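Local structure of transcriptional regulator, LysR family (Vibrio cholerae, 3SZP) at residues 153-158 / 264-269. The protein probably binds DNA as a LysR-type transcription factor and activates virulence genes of Vibrio cholerae. Residues are numbered along the deposited sequence; the frame is centred on the assembly and turned at random.
Sequences IARKIG and IYMLYN
Tyr268 has CG between its backbone N and carbonyl carbon (chi1 52°), which folds its ring against Ile153. Ile153 CB lies over one ring face, offset toward the rim, in a CH-pi contact 4.0 Å from the ring centroid. Ile153 CG2, anti to its own backbone N, touches Tyr268 CZ at 3.7 Å. Two backbone hydrogen bonds join the same pair. Arg155 and Met266 form the next hydrogen-bonded pair of these antiparallel strands, with Arg155 N to Met266 O at 2.8 Å. Their side chains lie alongside each other and touch helix 276-287, Arg155 on Ile286 and Met266 on Val285. On the other sheet face Ala154 CB meets Leu267 CD2 at 3.5 Å, and Lys156, salt-bridged to Asp263 and Glu159, packs its CB on Tyr265 CE1. Ile157 and Gly158 form a classic beta bulge opposite Ile264. Ile157 CG1 crosses to Ile264 CG2 at 3.7 Å. The Ile264 N to Gly158 O bond is nearly straight (175°), its donor well above the carbonyl plane. The strands belong to the mixed sheet of the periplasmic-binding-protein-type effector domain. Backbone hydrogen bonds mainly hold them, and Ile264 O serves two N-H groups: Ile157 N (2.7 Å) and, weakly, Gly158 N (3.3 Å). The helix-facing side is largely apolar apart from the Arg155 end.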
loop_
_atom_site.group_PDB
_atom_site.type_symbol
_atom_site.label_atom_id
_atom_site.label_comp_id
_atom_site.label_asym_id
_atom_site.label_seq_id
_atom_site.Cartn_x
_atom_site.Cartn_y
_atom_site.Cartn_z
ATOM N N ILE A 153 2.445 29.244 -30.983
ATOM C CA ILE A 153 3.193 30.482 -31.155
ATOM C C ILE A 153 3.995 30.735 -29.889
ATOM O O ILE A 153 3.462 30.682 -28.781
ATOM C CB ILE A 153 2.274 31.691 -31.404
ATOM C CG1 ILE A 153 1.297 31.389 -32.538
ATOM C CG2 ILE A 153 3.103 32.922 -31.748
ATOM C CD1 ILE A 153 1.990 31.005 -33.809
ATOM N N ALA A 154 5.282 31.003 -30.058
ATOM C CA ALA A 154 6.144 31.313 -28.930
ATOM C C ALA A 154 6.659 32.734 -29.062
ATOM O O ALA A 154 6.990 33.183 -30.155
ATOM C CB ALA A 154 7.303 30.343 -28.883
ATOM N N ARG A 155 6.741 33.437 -27.947
ATOM C CA ARG A 155 7.302 34.773 -27.942
ATOM C C ARG A 155 8.196 34.992 -26.730
ATOM O O ARG A 155 7.771 34.774 -25.602
ATOM C CB ARG A 155 6.188 35.802 -27.925
ATOM C CG ARG A 155 6.722 37.192 -27.842
ATOM C CD ARG A 155 5.622 38.200 -27.886
ATOM N NE ARG A 155 6.143 39.456 -28.393
ATOM C CZ ARG A 155 5.935 39.905 -29.622
ATOM N NH1 ARG A 155 5.197 39.204 -30.468
ATOM N NH2 ARG A 155 6.464 41.056 -29.990
ATOM N N LYS A 156 9.435 35.420 -26.959
ATOM C CA LYS A 156 10.340 35.685 -25.846
ATOM C C LYS A 156 9.944 36.987 -25.171
ATOM O O LYS A 156 9.886 38.027 -25.834
ATOM C CB LYS A 156 11.785 35.774 -26.323
ATOM C CG LYS A 156 12.774 36.165 -25.225
ATOM C CD LYS A 156 14.208 36.184 -25.775
ATOM C CE LYS A 156 15.203 36.699 -24.742
ATOM N NZ LYS A 156 16.611 36.407 -25.174
ATOM N N ILE A 157 9.672 36.942 -23.871
ATOM C CA ILE A 157 9.294 38.153 -23.154
ATOM C C ILE A 157 10.330 38.602 -22.120
ATOM O O ILE A 157 10.196 39.669 -21.511
ATOM C CB ILE A 157 7.933 38.004 -22.448
ATOM C CG1 ILE A 157 7.999 36.915 -21.366
ATOM C CG2 ILE A 157 6.836 37.713 -23.464
ATOM C CD1 ILE A 157 6.742 36.816 -20.516
ATOM N N GLY A 158 11.357 37.793 -21.902
ATOM C CA GLY A 158 12.371 38.168 -20.939
ATOM C C GLY A 158 13.508 37.180 -20.858
ATOM O O GLY A 158 13.564 36.218 -21.609
ATOM N N ILE A 264 12.634 33.584 -21.079
ATOM C CA ILE A 264 11.251 33.452 -20.660
ATOM C C ILE A 264 10.333 33.621 -21.858
ATOM O O ILE A 264 10.378 34.652 -22.530
ATOM C CB ILE A 264 10.917 34.493 -19.596
ATOM C CG1 ILE A 264 11.835 34.285 -18.391
ATOM C CG2 ILE A 264 9.449 34.367 -19.179
ATOM C CD1 ILE A 264 12.467 35.543 -17.899
ATOM N N TYR A 265 9.529 32.601 -22.137
ATOM C CA TYR A 265 8.617 32.630 -23.264
ATOM C C TYR A 265 7.152 32.655 -22.840
ATOM O O TYR A 265 6.781 32.084 -21.807
ATOM C CB TYR A 265 8.813 31.405 -24.162
ATOM C CG TYR A 265 10.114 31.363 -24.920
ATOM C CD1 TYR A 265 10.256 32.011 -26.138
ATOM C CD2 TYR A 265 11.198 30.661 -24.420
ATOM C CE1 TYR A 265 11.450 31.961 -26.838
ATOM C CE2 TYR A 265 12.404 30.613 -25.105
ATOM C CZ TYR A 265 12.520 31.263 -26.308
ATOM O OH TYR A 265 13.706 31.187 -26.985
ATOM N N MET A 266 6.340 33.313 -23.664
ATOM C CA MET A 266 4.895 33.190 -23.643
ATOM C C MET A 266 4.494 32.382 -24.866
ATOM O O MET A 266 4.952 32.660 -25.966
ATOM C CB MET A 266 4.238 34.565 -23.723
ATOM C CG MET A 266 2.729 34.541 -23.958
ATOM S SD MET A 266 1.940 36.171 -23.747
ATOM C CE MET A 266 2.900 37.135 -24.917
ATOM N N LEU A 267 3.652 31.373 -24.668
ATOM C CA LEU A 267 3.198 30.540 -25.763
ATOM C C LEU A 267 1.687 30.591 -25.787
ATOM O O LEU A 267 1.056 30.669 -24.734
ATOM C CB LEU A 267 3.654 29.092 -25.576
ATOM C CG LEU A 267 5.051 28.785 -25.027
ATOM C CD1 LEU A 267 5.368 27.326 -25.363
ATOM C CD2 LEU A 267 6.111 29.670 -25.628
ATOM N N TYR A 268 1.115 30.560 -26.989
ATOM C CA TYR A 268 -0.330 30.609 -27.171
ATOM C C TYR A 268 -0.711 30.125 -28.552
ATOM O O TYR A 268 0.116 30.098 -29.457
ATOM C CB TYR A 268 -0.849 32.032 -26.991
ATOM C CG TYR A 268 -0.121 33.068 -27.829
ATOM C CD1 TYR A 268 1.107 33.576 -27.426
ATOM C CD2 TYR A 268 -0.665 33.535 -29.015
ATOM C CE1 TYR A 268 1.773 34.524 -28.177
ATOM C CE2 TYR A 268 -0.006 34.482 -29.777
ATOM C CZ TYR A 268 1.212 34.974 -29.350
ATOM O OH TYR A 268 1.877 35.918 -30.108
ATOM N N ASN A 269 -1.972 29.739 -28.709
ATOM C CA ASN A 269 -2.521 29.417 -30.016
ATOM C C ASN A 269 -2.702 30.685 -30.849
ATOM O O ASN A 269 -3.044 31.742 -30.314
ATOM C CB ASN A 269 -3.849 28.688 -29.855
ATOM C CG ASN A 269 -3.674 27.248 -29.404
ATOM O OD1 ASN A 269 -3.709 26.330 -30.225
ATOM N ND2 ASN A 269 -3.480 27.042 -28.095
#